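Hydrogenase 3 maturation protease (Escherichia coli, PDB 2E85) cleaves a 32-residue peptide from the C-terminus of HycE, the precursor of the large subunit of hydrogenase 3, in the maturation of that enzyme. Local coordinates at residues Gly22-Leu25 against Ala26-Ala30; Pro126-Gln129 against Pro130-Asp133; Val135-Val138 against Tyr139-Glu143. The protein carries 1 engineered substitution. All coordinates share one frame; numbering follows the deposited sequence.

Overall arrangement
The three contacts lie on two neighbouring helices and the loop leading into the second. Contact 1 comes first along the chain, on helix 21-31, between parallel strands 6-11 and 38-43. Contact 2 opens helix 129-141, the last helix, and contact 3 lies toward its C-terminal end; they follow each other with one residue between. Their centres lie about 14 Å apart; that of contact 1 is about 14 Å from contact 2 and about 10 Å from contact 3. Packing of L24 on M127 joins contacts 1 and 2, whereas contacts 1 and 3 share a salt bridge and apolar packing. The C-terminal helix thus lies along helix 21-31, whose start is near the probable nickel ligands D19 and D65.

Contact 1 (Gly22-Leu25 against Ala26-Ala30); sequences GPLL and AEKCA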
loop_
_atom_site.group_PDB
_atom_site.type_symbol
_atom_site.label_atom_id
_atom_site.label_comp_id
_atom_site.label_asym_id
_atom_site.label_seq_id
_atom_site.Cartn_x
_atom_site.Cartn_y
_atom_site.Cartn_z
ATOM N N GLY B 22 -3.881 -8.770 -17.649
ATOM C CA GLY B 22 -4.700 -7.622 -17.212
ATOM C C GLY B 22 -4.784 -6.539 -18.290
ATOM O O GLY B 22 -5.861 -6.148 -18.688
ATOM N N PRO B 23 -3.633 -6.009 -18.760
ATOM C CA PRO B 23 -3.649 -5.082 -19.904
ATOM C C PRO B 23 -4.402 -5.593 -21.128
ATOM O O PRO B 23 -5.116 -4.823 -21.764
ATOM C CB PRO B 23 -2.158 -4.871 -20.201
ATOM C CG PRO B 23 -1.494 -5.102 -18.852
ATOM C CD PRO B 23 -2.298 -6.110 -18.127
ATOM N N LEU B 24 -4.330 -6.894 -21.404
ATOM C CA LEU B 24 -5.097 -7.447 -22.533
ATOM C C LEU B 24 -6.609 -7.294 -22.306
ATOM O O LEU B 24 -7.349 -6.885 -23.216
ATOM C CB LEU B 24 -4.722 -8.921 -22.849
ATOM C CG LEU B 24 -5.511 -9.489 -24.028
ATOM C CD1 LEU B 24 -5.194 -8.744 -25.351
ATOM C CD2 LEU B 24 -5.279 -10.997 -24.183
ATOM N N LEU B 25 -7.073 -7.621 -21.107
ATOM C CA LEU B 25 -8.475 -7.410 -20.776
ATOM C C LEU B 25 -8.910 -5.957 -20.971
ATOM O O LEU B 25 -10.003 -5.699 -21.525
ATOM C CB LEU B 25 -8.793 -7.864 -19.344
ATOM C CG LEU B 25 -10.282 -7.829 -18.976
ATOM C CD1 LEU B 25 -11.091 -8.638 -20.020
ATOM C CD2 LEU B 25 -10.538 -8.346 -17.581
ATOM N N ALA B 26 -8.085 -5.032 -20.495
ATOM C CA ALA B 26 -8.346 -3.599 -20.650
ATOM C C ALA B 26 -8.430 -3.228 -22.139
ATOM O O ALA B 26 -9.299 -2.471 -22.536
ATOM C CB ALA B 26 -7.277 -2.797 -19.921
ATOM N N GLU B 27 -7.553 -3.793 -22.956
ATOM C CA GLU B 27 -7.604 -3.554 -24.403
ATOM C C GLU B 27 -8.916 -4.031 -25.041
ATOM O O GLU B 27 -9.514 -3.318 -25.879
ATOM C CB GLU B 27 -6.421 -4.221 -25.094
ATOM C CG GLU B 27 -6.459 -3.958 -26.590
ATOM C CD GLU B 27 -5.132 -4.125 -27.278
ATOM O OE1 GLU B 27 -5.134 -4.148 -28.535
ATOM O OE2 GLU B 27 -4.100 -4.240 -26.584
ATOM N N LYS B 28 -9.355 -5.232 -24.650
ATOM C CA LYS B 28 -10.598 -5.801 -25.162
ATOM C C LYS B 28 -11.788 -4.934 -24.790
ATOM O O LYS B 28 -12.643 -4.671 -25.620
ATOM C CB LYS B 28 -10.805 -7.215 -24.628
ATOM C CG LYS B 28 -9.846 -8.232 -25.215
ATOM C CD LYS B 28 -10.172 -9.603 -24.618
ATOM C CE LYS B 28 -9.335 -10.701 -25.208
ATOM N NZ LYS B 28 -9.767 -11.094 -26.555
ATOM N N CYS B 29 -11.830 -4.496 -23.536
ATOM C CA CYS B 29 -12.917 -3.651 -23.065
ATOM C C CYS B 29 -12.942 -2.300 -23.767
ATOM O O CYS B 29 -14.015 -1.747 -23.994
ATOM C CB CYS B 29 -12.827 -3.450 -21.554
ATOM S SG CYS B 29 -13.096 -4.962 -20.605
ATOM N N ALA B 30 -11.769 -1.764 -24.081
ATOM C CA ALA B 30 -11.692 -0.453 -24.741
ATOM C C ALA B 30 -12.259 -0.561 -26.157
ATOM O O ALA B 30 -12.953 0.350 -26.636
ATOM C CB ALA B 30 -10.260 0.051 -24.765
#
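L24 sends its CG away from the backbone N (chi1 -180°) while K28, one turn on, keeps CG beside its own backbone N (chi1 -71°) and bends at chi4 (-76°); together these torsions bring CE, the last carbon of the lysine, across the leucine. Both residues belong to helix 21-31, the crossover helix of the beta-alpha-beta unit formed with strands 6-11 and 38-43. The touch is light, K28 CE alone meeting the leucine, 4.2 Å from both L24 CG and L24 CD2, yet it suits a lysine: this methylene finds an apolar neighbour while NZ goes on to a salt bridge with E136 of helix 129-141.

Regular i to i+4 bonding holds the segment. A26 N reaches G22 O at 3.1 Å, and E27 N reaches P23 O at 2.9 Å. P23 has no N-H to give, but in a helix's first turn this costs little, and its carbonyl still accepts. The face toward the sheet is mostly apolar. Small A26 packs on C10 and on the one acid, D41, while L25 lies over L8 and C10. C29 follows L25 one turn later, with SG 4.2 Å from L25 CD1.

Contact 2 (Pro126-Gln129 against Pro130-Asp133); sequences PMTQ and PIKD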
loop_
_atom_site.group_PDB
_atom_site.type_symbol
_atom_site.label_atom_id
_atom_site.label_comp_id
_atom_site.label_asym_id
_atom_site.label_seq_id
_atom_site.Cartn_x
_atom_site.Cartn_y
_atom_site.Cartn_z
ATOM N N PRO B 126 6.132 -13.531 -25.394
ATOM C CA PRO B 126 4.785 -13.498 -25.937
ATOM C C PRO B 126 3.813 -13.985 -24.859
ATOM O O PRO B 126 4.257 -14.542 -23.845
ATOM C CB PRO B 126 4.854 -14.511 -27.079
ATOM C CG PRO B 126 5.876 -15.521 -26.597
ATOM C CD PRO B 126 6.911 -14.671 -25.932
ATOM N N MET B 127 2.525 -13.734 -25.048
ATOM C CA MET B 127 1.485 -14.350 -24.213
ATOM C C MET B 127 1.171 -15.748 -24.752
ATOM O O MET B 127 1.130 -15.958 -25.975
ATOM C CB MET B 127 0.227 -13.469 -24.231
ATOM C CG MET B 127 -0.976 -14.002 -23.472
ATOM S SD MET B 127 -2.327 -12.793 -23.402
ATOM C CE MET B 127 -1.344 -11.322 -23.089
ATOM N N THR B 128 0.922 -16.706 -23.867
ATOM C CA THR B 128 0.594 -18.051 -24.335
ATOM C C THR B 128 -0.910 -18.240 -24.545
ATOM O O THR B 128 -1.734 -17.503 -24.001
ATOM C CB THR B 128 1.175 -19.143 -23.420
ATOM O OG1 THR B 128 0.535 -19.098 -22.139
ATOM C CG2 THR B 128 2.707 -18.991 -23.259
ATOM N N GLN B 129 -1.272 -19.194 -25.390
ATOM C CA GLN B 129 -2.674 -19.358 -25.774
ATOM C C GLN B 129 -3.651 -19.553 -24.600
ATOM O O GLN B 129 -4.745 -18.971 -24.636
ATOM C CB GLN B 129 -2.820 -20.487 -26.790
ATOM C CG GLN B 129 -4.159 -20.543 -27.498
ATOM C CD GLN B 129 -4.440 -19.301 -28.304
ATOM O OE1 GLN B 129 -3.653 -18.902 -29.174
ATOM N NE2 GLN B 129 -5.575 -18.690 -28.036
ATOM N N PRO B 130 -3.321 -20.414 -23.621
ATOM C CA PRO B 130 -4.245 -20.592 -22.484
ATOM C C PRO B 130 -4.565 -19.309 -21.735
ATOM O O PRO B 130 -5.691 -19.145 -21.236
ATOM C CB PRO B 130 -3.495 -21.582 -21.603
ATOM C CG PRO B 130 -2.809 -22.431 -22.579
ATOM C CD PRO B 130 -2.220 -21.388 -23.512
ATOM N N ILE B 131 -3.617 -18.375 -21.714
ATOM C CA ILE B 131 -3.857 -17.112 -21.032
ATOM C C ILE B 131 -4.735 -16.206 -21.909
ATOM O O ILE B 131 -5.623 -15.534 -21.413
ATOM C CB ILE B 131 -2.484 -16.477 -20.623
ATOM C CG1 ILE B 131 -1.972 -17.185 -19.359
ATOM C CG2 ILE B 131 -2.623 -14.977 -20.374
ATOM C CD1 ILE B 131 -1.423 -18.591 -19.589
ATOM N N LYS B 132 -4.524 -16.240 -23.209
ATOM C CA LYS B 132 -5.353 -15.469 -24.143
ATOM C C LYS B 132 -6.785 -15.913 -24.038
ATOM O O LYS B 132 -7.690 -15.074 -23.971
ATOM C CB LYS B 132 -4.862 -15.616 -25.584
ATOM C CG LYS B 132 -3.511 -14.934 -25.834
ATOM C CD LYS B 132 -3.115 -15.167 -27.289
ATOM C CE LYS B 132 -1.696 -14.786 -27.562
ATOM N NZ LYS B 132 -1.495 -14.767 -29.039
ATOM N N ASP B 133 -6.982 -17.238 -24.040
ATOM C CA ASP B 133 -8.298 -17.872 -23.828
ATOM C C ASP B 133 -8.940 -17.480 -22.475
ATOM O O ASP B 133 -10.155 -17.235 -22.401
ATOM C CB ASP B 133 -8.175 -19.405 -23.901
ATOM C CG ASP B 133 -7.795 -19.919 -25.287
ATOM O OD1 ASP B 133 -7.887 -19.177 -26.288
ATOM O OD2 ASP B 133 -7.405 -21.099 -25.367
#
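M127 packs against I131 and the K132 stem on the close-packed side of this helix start, where the loop after strand 111-116 runs into helix 129-141. With CG opposite its backbone N (chi1 177°), M127 extends until it bends at chi3, passing obliquely over the first turn. Its CG lies 3.6 Å from I131 CG2, and its SD rests 3.4 Å from K132 CG, so that the flexible thioether fits between a branched apolar side chain and a lysine stem. T128 occupies the N-cap position, but its hydroxyl makes no capping bond and has its hydrogen-bond partner outside the two segments; T128 OG1 also touches I131 CD1 (3.3 Å). The T128 carbonyl O accepts K132 N at 3.2 Å and, weakly, I131 N. P130 fits the first turn, where a missing N-H matters little.

The solvent side is looser and polar. Q129 bends at chi2 and gives NE2 to D133 OD1 at 2.9 Å; the oxygen lies in the amide plane, but the nitrogen approaches from above the carboxylate, 45° out of its plane. D133 N also bonds Q129 O at 2.9 Å, so backbone and side chain join the same two residues.

Inward, M127 packs on L24 of helix 21-31 and I131 on A21, while D18 binds T128 N, tying it to the loop that leads into helix 21-31.

Contact 3 (Val135-Val138 against Tyr139-Glu143); sequences VETV and YQRLE. With CA (calcium ion), chain H.
E136 and Q140 run side by side in the same direction from successive turns of helix 129-141, the C-terminal helix that packs beside helix 21-31 in this alpha/beta fold. Their flat ends are not coplanar: carboxylate and amide are turned 55° from each other. Even so the bond is straight, Q140 NE2 reaching E136 OE2 at 2.9 Å with an N-H...O angle of 179°. The carboxylate oxygen lies in the amide plane, while the nitrogen meets it on the syn side, somewhat out of the carboxylate plane. A bend in E136 at chi2 (64°) brings the acid over toward Q140. Its other oxygen, OE1, pairs with K28 of helix 21-31, so one carboxylate serves both helices. With an alanine in place of E136, the K28 ammonium would probably lose its acidic partner and the Q140 amide would be likely to turn more freely.

Y139 also points the way E136 does, its CD2 4.0 Å from E136 OE1. The base of its side chain packs on L25, and its length lets the hydroxyl reach the backbone O of A32 in a hydrogen bond.

T137 and R141 form a second side-by-side pair on another side of the helix. The methyl CG2 of T137 lies 3.6 Å from R141 NH2, and a water ties the same residues, 2.8 Å from T137 O and 3.0 Å from R141 NE. Beyond it the guanidinium bonds G149 O and makes a cation-pi contact with F151, so R141 meets the chain that follows the helix.

R141 N turns to V138 O at 2.9 Å, an i to i+3 bond. Past this turn E143 extends outward; five waters are bound to a calcium ion that it grips with both carboxylate oxygens, OE1 at 2.4 Å and OE2 at 2.7 Å.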
loop_
_atom_site.group_PDB
_atom_site.type_symbol
_atom_site.label_atom_id
_atom_site.label_comp_id
_atom_site.label_asym_id
_atom_site.label_seq_id
_atom_site.Cartn_x
_atom_site.Cartn_y
_atom_site.Cartn_z
ATOM N N VAL B 135 -8.366 -14.798 -20.759
ATOM C CA VAL B 135 -8.742 -13.369 -20.831
ATOM C C VAL B 135 -10.065 -13.190 -21.579
ATOM O O VAL B 135 -10.958 -12.491 -21.118
ATOM C CB VAL B 135 -7.586 -12.481 -21.410
ATOM C CG1 VAL B 135 -8.128 -11.083 -21.654
ATOM C CG2 VAL B 135 -6.418 -12.463 -20.399
ATOM N N GLU B 136 -10.203 -13.905 -22.686
ATOM C CA GLU B 136 -11.517 -13.978 -23.361
ATOM C C GLU B 136 -12.645 -14.502 -22.464
ATOM O O GLU B 136 -13.761 -13.970 -22.485
ATOM C CB GLU B 136 -11.372 -14.806 -24.639
ATOM C CG GLU B 136 -12.597 -14.799 -25.558
ATOM C CD GLU B 136 -12.970 -13.431 -26.157
ATOM O OE1 GLU B 136 -12.144 -12.485 -26.237
ATOM O OE2 GLU B 136 -14.131 -13.313 -26.597
ATOM N N THR B 137 -12.367 -15.547 -21.678
ATOM C CA THR B 137 -13.383 -16.113 -20.801
ATOM C C THR B 137 -13.895 -15.068 -19.796
ATOM O O THR B 137 -15.095 -14.897 -19.616
ATOM C CB THR B 137 -12.868 -17.397 -20.081
ATOM O OG1 THR B 137 -12.527 -18.372 -21.071
ATOM C CG2 THR B 137 -13.946 -17.977 -19.178
ATOM N N VAL B 138 -12.979 -14.346 -19.173
ATOM C CA VAL B 138 -13.328 -13.351 -18.178
ATOM C C VAL B 138 -14.097 -12.210 -18.876
ATOM O O VAL B 138 -15.103 -11.735 -18.382
ATOM C CB VAL B 138 -12.065 -12.850 -17.415
ATOM C CG1 VAL B 138 -12.431 -11.727 -16.485
ATOM C CG2 VAL B 138 -11.440 -13.994 -16.584
ATOM N N TYR B 139 -13.623 -11.824 -20.050
ATOM C CA TYR B 139 -14.219 -10.721 -20.802
ATOM C C TYR B 139 -15.676 -11.009 -21.114
ATOM O O TYR B 139 -16.513 -10.139 -20.972
ATOM C CB TYR B 139 -13.412 -10.464 -22.079
ATOM C CG TYR B 139 -14.065 -9.554 -23.082
ATOM C CD1 TYR B 139 -14.087 -8.161 -22.887
ATOM C CD2 TYR B 139 -14.644 -10.081 -24.240
ATOM C CE1 TYR B 139 -14.671 -7.323 -23.816
ATOM C CE2 TYR B 139 -15.254 -9.271 -25.152
ATOM C CZ TYR B 139 -15.256 -7.890 -24.943
ATOM O OH TYR B 139 -15.853 -7.063 -25.864
ATOM N N GLN B 140 -15.957 -12.257 -21.479
ATOM C CA GLN B 140 -17.300 -12.677 -21.844
ATOM C C GLN B 140 -18.212 -12.819 -20.639
ATOM O O GLN B 140 -19.423 -12.980 -20.793
ATOM C CB GLN B 140 -17.240 -13.973 -22.646
ATOM C CG GLN B 140 -16.611 -13.735 -24.013
ATOM C CD GLN B 140 -17.468 -12.923 -25.005
ATOM O OE1 GLN B 140 -18.647 -12.644 -24.765
ATOM N NE2 GLN B 140 -16.872 -12.572 -26.143
ATOM N N ARG B 141 -17.650 -12.761 -19.440
ATOM C CA ARG B 141 -18.518 -12.823 -18.265
ATOM C C ARG B 141 -18.799 -11.458 -17.689
ATOM O O ARG B 141 -19.598 -11.336 -16.776
ATOM C CB ARG B 141 -17.979 -13.782 -17.212
ATOM C CG ARG B 141 -17.959 -15.180 -17.815
ATOM C CD ARG B 141 -18.368 -16.283 -16.928
ATOM N NE ARG B 141 -17.771 -17.475 -17.488
ATOM C CZ ARG B 141 -17.293 -18.468 -16.766
ATOM N NH1 ARG B 141 -17.422 -18.419 -15.443
ATOM N NH2 ARG B 141 -16.719 -19.510 -17.367
ATOM N N LEU B 142 -18.133 -10.429 -18.217
ATOM C CA LEU B 142 -18.304 -9.063 -17.657
ATOM C C LEU B 142 -19.739 -8.538 -17.798
ATOM O O LEU B 142 -20.263 -7.867 -16.910
ATOM C CB LEU B 142 -17.315 -8.075 -18.285
ATOM C CG LEU B 142 -15.842 -8.232 -17.961
ATOM C CD1 LEU B 142 -14.989 -7.248 -18.760
ATOM C CD2 LEU B 142 -15.536 -8.085 -16.440
ATOM N N GLU B 143 -20.377 -8.852 -18.920
ATOM C CA GLU B 143 -21.734 -8.386 -19.107
ATOM C C GLU B 143 -22.671 -9.213 -18.233
ATOM O O GLU B 143 -22.671 -10.436 -18.293
ATOM C CB GLU B 143 -22.129 -8.498 -20.564
ATOM C CG GLU B 143 -23.614 -8.262 -20.767
ATOM C CD GLU B 143 -23.980 -8.352 -22.209
ATOM O OE1 GLU B 143 -23.273 -7.723 -23.031
ATOM O OE2 GLU B 143 -24.973 -9.049 -22.527
HETATM CA CA CA H . -24.561 -8.178 -25.004
HETATM O O HOH W 1 -17.103 -16.678 -20.300
HETATM O O HOH W 2 -25.379 -6.489 -25.681
HETATM O O HOH W 3 -23.182 -10.068 -24.981
HETATM O O HOH W 4 -24.425 -8.967 -27.246
HETATM O O HOH W 5 -26.602 -9.479 -25.230
HETATM O O HOH W 6 -22.279 -7.090 -26.017
#